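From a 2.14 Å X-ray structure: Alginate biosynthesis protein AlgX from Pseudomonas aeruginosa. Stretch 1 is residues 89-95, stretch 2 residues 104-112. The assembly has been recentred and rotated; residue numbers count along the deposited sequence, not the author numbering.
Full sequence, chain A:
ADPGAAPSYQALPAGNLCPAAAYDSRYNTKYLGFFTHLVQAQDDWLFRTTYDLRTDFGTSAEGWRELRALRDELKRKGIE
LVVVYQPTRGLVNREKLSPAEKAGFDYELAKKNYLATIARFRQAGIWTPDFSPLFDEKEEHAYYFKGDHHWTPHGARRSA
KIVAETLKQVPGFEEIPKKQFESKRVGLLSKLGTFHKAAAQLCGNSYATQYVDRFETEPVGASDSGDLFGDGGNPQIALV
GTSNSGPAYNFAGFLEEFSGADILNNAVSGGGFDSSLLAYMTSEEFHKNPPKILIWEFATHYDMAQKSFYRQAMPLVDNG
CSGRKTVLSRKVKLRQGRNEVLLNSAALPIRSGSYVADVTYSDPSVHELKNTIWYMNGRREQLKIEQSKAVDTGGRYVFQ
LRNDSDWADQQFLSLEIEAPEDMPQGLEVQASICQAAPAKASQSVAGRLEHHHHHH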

ATOM      1  N   ARG A  89      15.310  -3.871  -7.764  1.00 26.06           N
ATOM      2  CA  ARG A  89      16.031  -3.505  -8.968  1.00 31.11           C
ATOM      3  C   ARG A  89      17.253  -4.397  -9.095  1.00 36.97           C
ATOM      4  O   ARG A  89      17.689  -4.711 -10.193  1.00 35.33           O
ATOM      5  CB  ARG A  89      16.430  -2.017  -8.920  1.00 25.99           C
ATOM      6  CG  ARG A  89      15.217  -1.086  -8.796  1.00 23.40           C
ATOM      7  CD  ARG A  89      15.605   0.390  -8.607  1.00 27.21           C
ATOM      8  NE  ARG A  89      16.100   1.016  -9.837  1.00 31.35           N
ATOM      9  CZ  ARG A  89      17.388   1.200 -10.122  1.00 34.35           C
ATOM     10  NH1 ARG A  89      18.328   0.796  -9.266  1.00 26.84           N
ATOM     11  NH2 ARG A  89      17.736   1.794 -11.260  1.00 30.74           N
ATOM     12  N   GLY A  90      17.806  -4.810  -7.961  1.00 28.22           N
ATOM     13  CA  GLY A  90      18.965  -5.683  -7.978  1.00 26.29           C
ATOM     14  C   GLY A  90      18.614  -7.074  -8.508  1.00 41.76           C
ATOM     15  O   GLY A  90      19.364  -7.636  -9.315  1.00 42.27           O
ATOM     16  N   LEU A  91      17.476  -7.625  -8.075  1.00 30.50           N
ATOM     17  CA  LEU A  91      17.071  -8.952  -8.537  1.00 28.30           C
ATOM     18  C   LEU A  91      16.748  -8.948 -10.016  1.00 36.78           C
ATOM     19  O   LEU A  91      17.056  -9.901 -10.722  1.00 36.74           O
ATOM     20  CB  LEU A  91      15.871  -9.486  -7.751  1.00 26.14           C
ATOM     21  CG  LEU A  91      16.183  -9.935  -6.324  1.00 31.00           C
ATOM     22  CD1 LEU A  91      14.896 -10.027  -5.513  1.00 27.44           C
ATOM     23  CD2 LEU A  91      16.929 -11.267  -6.314  1.00 35.04           C
ATOM     24  N   VAL A  92      16.131  -7.883 -10.507  1.00 32.09           N
ATOM     25  CA  VAL A  92      15.707  -7.912 -11.906  1.00 37.48           C
ATOM     26  C   VAL A  92      16.814  -7.442 -12.845  1.00 43.99           C
ATOM     27  O   VAL A  92      17.109  -8.074 -13.872  1.00 34.46           O
ATOM     28  CB  VAL A  92      14.438  -7.076 -12.135  1.00 34.75           C
ATOM     29  CG1 VAL A  92      14.102  -7.033 -13.608  1.00 30.10           C
ATOM     30  CG2 VAL A  92      13.262  -7.653 -11.348  1.00 34.97           C
ATOM     31  N   ASN A  93      17.431  -6.325 -12.485  1.00 31.39           N
ATOM     32  CA  ASN A  93      18.430  -5.707 -13.341  1.00 31.63           C
ATOM     33  C   ASN A  93      19.855  -5.891 -12.828  1.00 36.27           C
ATOM     34  O   ASN A  93      20.718  -5.037 -13.052  1.00 36.60           O
ATOM     35  CB  ASN A  93      18.105  -4.231 -13.553  1.00 35.88           C
ATOM     36  CG  ASN A  93      16.938  -4.026 -14.508  1.00 41.20           C
ATOM     37  OD1 ASN A  93      15.888  -3.488 -14.127  1.00 31.87           O
ATOM     38  ND2 ASN A  93      17.121  -4.447 -15.765  1.00 29.84           N
ATOM     39  N   ARG A  94      20.081  -7.004 -12.128  1.00 34.42           N
ATOM     40  CA  ARG A  94      21.431  -7.462 -11.792  1.00 35.87           C
ATOM     41  C   ARG A  94      22.489  -7.150 -12.866  1.00 41.09           C
ATOM     42  O   ARG A  94      23.540  -6.597 -12.556  1.00 45.17           O
ATOM     43  CB  ARG A  94      21.425  -8.970 -11.523  1.00 39.60           C
ATOM     44  CG  ARG A  94      22.771  -9.518 -11.073  1.00 38.64           C
ATOM     45  CD  ARG A  94      22.795 -11.037 -11.077  1.00 50.45           C
ATOM     46  NE  ARG A  94      23.948 -11.547 -10.343  1.00 54.84           N
ATOM     47  CZ  ARG A  94      24.288 -12.830 -10.289  1.00 52.70           C
ATOM     48  NH1 ARG A  94      23.563 -13.730 -10.934  1.00 44.60           N
ATOM     49  NH2 ARG A  94      25.351 -13.208  -9.593  1.00 50.38           N
ATOM     50  N   GLU A  95      22.203  -7.488 -14.122  1.00 42.23           N
ATOM     51  CA  GLU A  95      23.218  -7.393 -15.182  1.00 42.03           C
ATOM     52  C   GLU A  95      23.689  -5.974 -15.505  1.00 46.76           C
ATOM     53  O   GLU A  95      24.697  -5.800 -16.187  1.00 53.11           O
ATOM     54  CB  GLU A  95      22.772  -8.113 -16.466  1.00 33.60           C
ATOM     55  CG  GLU A  95      22.612  -9.644 -16.314  1.00 37.59           C
ATOM     56  CD  GLU A  95      23.821 -10.329 -15.659  1.00 50.73           C
ATOM     57  OE1 GLU A  95      24.970  -9.970 -15.975  1.00 56.38           O
ATOM     58  OE2 GLU A  95      23.630 -11.238 -14.823  1.00 50.28           O
ATOM     59  N   GLY A 104      30.027  -8.297  -5.687  1.00 49.34           N
ATOM     60  CA  GLY A 104      29.671  -7.982  -4.309  1.00 51.33           C
ATOM     61  C   GLY A 104      28.225  -8.235  -3.894  1.00 51.56           C
ATOM     62  O   GLY A 104      27.933  -8.361  -2.709  1.00 50.38           O
ATOM     63  N   PHE A 105      27.316  -8.310  -4.858  1.00 49.71           N
ATOM     64  CA  PHE A 105      25.895  -8.486  -4.566  1.00 40.70           C
ATOM     65  C   PHE A 105      25.527  -9.960  -4.506  1.00 40.95           C
ATOM     66  O   PHE A 105      25.513 -10.638  -5.529  1.00 52.72           O
ATOM     67  CB  PHE A 105      25.074  -7.757  -5.637  1.00 47.73           C
ATOM     68  CG  PHE A 105      23.590  -8.007  -5.571  1.00 40.47           C
ATOM     69  CD1 PHE A 105      22.910  -7.975  -4.358  1.00 40.18           C
ATOM     70  CD2 PHE A 105      22.868  -8.227  -6.738  1.00 39.50           C
ATOM     71  CE1 PHE A 105      21.528  -8.193  -4.303  1.00 36.16           C
ATOM     72  CE2 PHE A 105      21.490  -8.451  -6.705  1.00 38.31           C
ATOM     73  CZ  PHE A 105      20.814  -8.431  -5.482  1.00 41.25           C
ATOM     74  N   ASP A 106      25.233 -10.455  -3.308  1.00 46.43           N
ATOM     75  CA  ASP A 106      24.847 -11.865  -3.122  1.00 51.85           C
ATOM     76  C   ASP A 106      23.486 -12.156  -3.751  1.00 46.99           C
ATOM     77  O   ASP A 106      22.500 -12.372  -3.046  1.00 48.61           O
ATOM     78  CB  ASP A 106      24.806 -12.211  -1.633  1.00 50.04           C
ATOM     79  CG  ASP A 106      25.014 -13.693  -1.358  1.00 57.56           C
ATOM     80  OD1 ASP A 106      24.579 -14.543  -2.158  1.00 52.32           O
ATOM     81  OD2 ASP A 106      25.611 -14.009  -0.311  1.00 68.33           O
ATOM     82  N   TYR A 107      23.443 -12.164  -5.081  1.00 53.20           N
ATOM     83  CA  TYR A 107      22.200 -12.367  -5.827  1.00 50.46           C
ATOM     84  C   TYR A 107      21.435 -13.641  -5.460  1.00 50.16           C
ATOM     85  O   TYR A 107      20.208 -13.612  -5.315  1.00 44.13           O
ATOM     86  CB  TYR A 107      22.466 -12.327  -7.336  1.00 47.58           C
ATOM     87  CG  TYR A 107      21.305 -12.820  -8.161  1.00 45.69           C
ATOM     88  CD1 TYR A 107      20.242 -11.985  -8.462  1.00 42.28           C
ATOM     89  CD2 TYR A 107      21.278 -14.116  -8.652  1.00 38.89           C
ATOM     90  CE1 TYR A 107      19.172 -12.425  -9.225  1.00 35.32           C
ATOM     91  CE2 TYR A 107      20.205 -14.577  -9.411  1.00 47.64           C
ATOM     92  CZ  TYR A 107      19.157 -13.722  -9.694  1.00 47.15           C
ATOM     93  OH  TYR A 107      18.087 -14.160 -10.437  1.00 44.13           O
ATOM     94  N   GLU A 108      22.145 -14.756  -5.304  1.00 51.38           N
ATOM     95  CA  GLU A 108      21.463 -16.016  -5.024  1.00 50.28           C
ATOM     96  C   GLU A 108      20.814 -15.974  -3.642  1.00 48.80           C
ATOM     97  O   GLU A 108      19.717 -16.500  -3.439  1.00 48.71           O
ATOM     98  CB  GLU A 108      22.417 -17.217  -5.152  1.00 56.02           C
ATOM     99  CG  GLU A 108      22.969 -17.449  -6.564  1.00 57.78           C
ATOM    100  CD  GLU A 108      21.884 -17.763  -7.586  1.00 55.70           C
ATOM    101  OE1 GLU A 108      20.810 -18.236  -7.175  1.00 49.88           O
ATOM    102  OE2 GLU A 108      22.097 -17.529  -8.798  1.00 60.24           O
ATOM    103  N   LEU A 109      21.485 -15.325  -2.695  1.00 45.04           N
ATOM    104  CA  LEU A 109      20.938 -15.220  -1.348  1.00 44.55           C
ATOM    105  C   LEU A 109      19.678 -14.361  -1.339  1.00 47.21           C
ATOM    106  O   LEU A 109      18.681 -14.706  -0.689  1.00 45.99           O
ATOM    107  CB  LEU A 109      21.965 -14.628  -0.397  1.00 44.56           C
ATOM    108  CG  LEU A 109      21.477 -14.512   1.039  1.00 44.80           C
ATOM    109  CD1 LEU A 109      21.104 -15.905   1.530  1.00 44.95           C
ATOM    110  CD2 LEU A 109      22.537 -13.869   1.909  1.00 45.93           C
ATOM    111  N   ALA A 110      19.737 -13.240  -2.058  1.00 41.30           N
ATOM    112  CA  ALA A 110      18.592 -12.348  -2.187  1.00 38.37           C
ATOM    113  C   ALA A 110      17.404 -13.074  -2.813  1.00 35.48           C
ATOM    114  O   ALA A 110      16.288 -13.003  -2.309  1.00 46.98           O
ATOM    115  CB  ALA A 110      18.962 -11.101  -3.023  1.00 28.93           C
ATOM    116  N   LYS A 111      17.654 -13.778  -3.911  1.00 38.12           N
ATOM    117  CA  LYS A 111      16.598 -14.493  -4.633  1.00 33.55           C
ATOM    118  C   LYS A 111      15.955 -15.581  -3.774  1.00 37.07           C
ATOM    119  O   LYS A 111      14.735 -15.746  -3.755  1.00 34.67           O
ATOM    120  CB  LYS A 111      17.162 -15.098  -5.921  1.00 40.38           C
ATOM    121  CG  LYS A 111      16.202 -16.072  -6.621  1.00 34.24           C
ATOM    122  CD  LYS A 111      16.831 -16.657  -7.867  1.00 32.31           C
ATOM    123  CE  LYS A 111      15.914 -17.714  -8.488  1.00 47.63           C
ATOM    124  NZ  LYS A 111      16.455 -18.189  -9.790  1.00 61.59           N
ATOM    125  N   LYS A 112      16.799 -16.315  -3.063  1.00 41.72           N
ATOM    126  CA  LYS A 112      16.359 -17.365  -2.158  1.00 43.17           C
ATOM    127  C   LYS A 112      15.453 -16.773  -1.067  1.00 46.23           C
ATOM    128  O   LYS A 112      14.359 -17.268  -0.798  1.00 41.76           O
ATOM    129  CB  LYS A 112      17.604 -18.008  -1.524  1.00 44.82           C
ATOM    130  CG  LYS A 112      17.346 -19.247  -0.719  1.00 55.06           C
ATOM    131  CD  LYS A 112      18.486 -19.540   0.246  1.00 59.24           C
ATOM    132  CE  LYS A 112      19.783 -19.834  -0.474  1.00 62.76           C
ATOM    133  NZ  LYS A 112      20.937 -19.766   0.473  1.00 62.66           N
TER
HETATM  134  O   HOH W   1      25.172 -10.346  -8.094  1.00 50.43           O

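No direct hydrogen bond joins the two stretches; their one polar link that meets hydrogen-bond criteria is a single water, set beside an arginine laid over a tyrosine ring. Water 1 accepts from Arg94 NE at 2.8 Å and donates to Phe105 O at 2.6 Å, so it connects a side-chain donor of the first stretch to a backbone carbonyl of the second. The same carbonyl, Phe105 O, also accepts from Tyr107 N at 2.6 Å.

Arg94 reaches this position fully extended, with chi1, chi2 and chi3 all t. Its CA-to-CB bond points toward the second stretch, and its chain passes over one face of the Tyr107 ring. Arg94 CD lies 4.0 Å from the ring centroid and 25° off the normal, a CH-pi contact, while Arg94 NH1 approaches Tyr107 CD2 to 3.3 Å. Arginine suits this place because its methylene groups can rest on an aromatic surface while its guanidinium remains available to polar partners; NH1 is hydrogen-bonded elsewhere in the structure. Glu108 adds only a distant opposite charge: its OE2 is 4.6 Å from Arg94 NH1 and lies well out of the guanidinium plane, beyond a salt bridge.

The Tyr107 ring also meets Leu91. At the ring edge, near its plane, Leu91 O lies 3.6 Å from Tyr107 CE1, and the Leu91 side chain adds an apolar contact, CD2 to CE1, at 3.9 Å. Leu91 and Tyr107 are also the residues whose CA atoms come nearest across the contact, 6.7 Å apart. Although the Leu91 CA-to-CB bond points sideways, its m,t rotamer brings the end of the side chain closer to the second helix. There CD2 packs 3.9 Å from Ala110 CB and 3.6 Å from Lys111 N. The small methyl of Ala110 points toward the first stretch and lets the leucine lie close to the helix backbone.

Phe105, with chi1 t, directs its buried ring at the helix containing Gly90. Gly90 O sits at the ring edge, 3.5 Å from Phe105 CE2. An ideal CB on Gly90 would be only 3.1 Å from Phe105 CZ, so the absence of a side chain leaves space for the aromatic ring.

The helix axes approach no closer than 10.1 Å, at 111° between their directions, and side chains fill much of the separation. In all, 355 Å² is buried, with Leu91, Tyr107 and Arg94 contributing most. Before the second helix, Asp106 turns away from the contact and caps the helix, its OD1 accepting from Leu109 N at 3.2 Å.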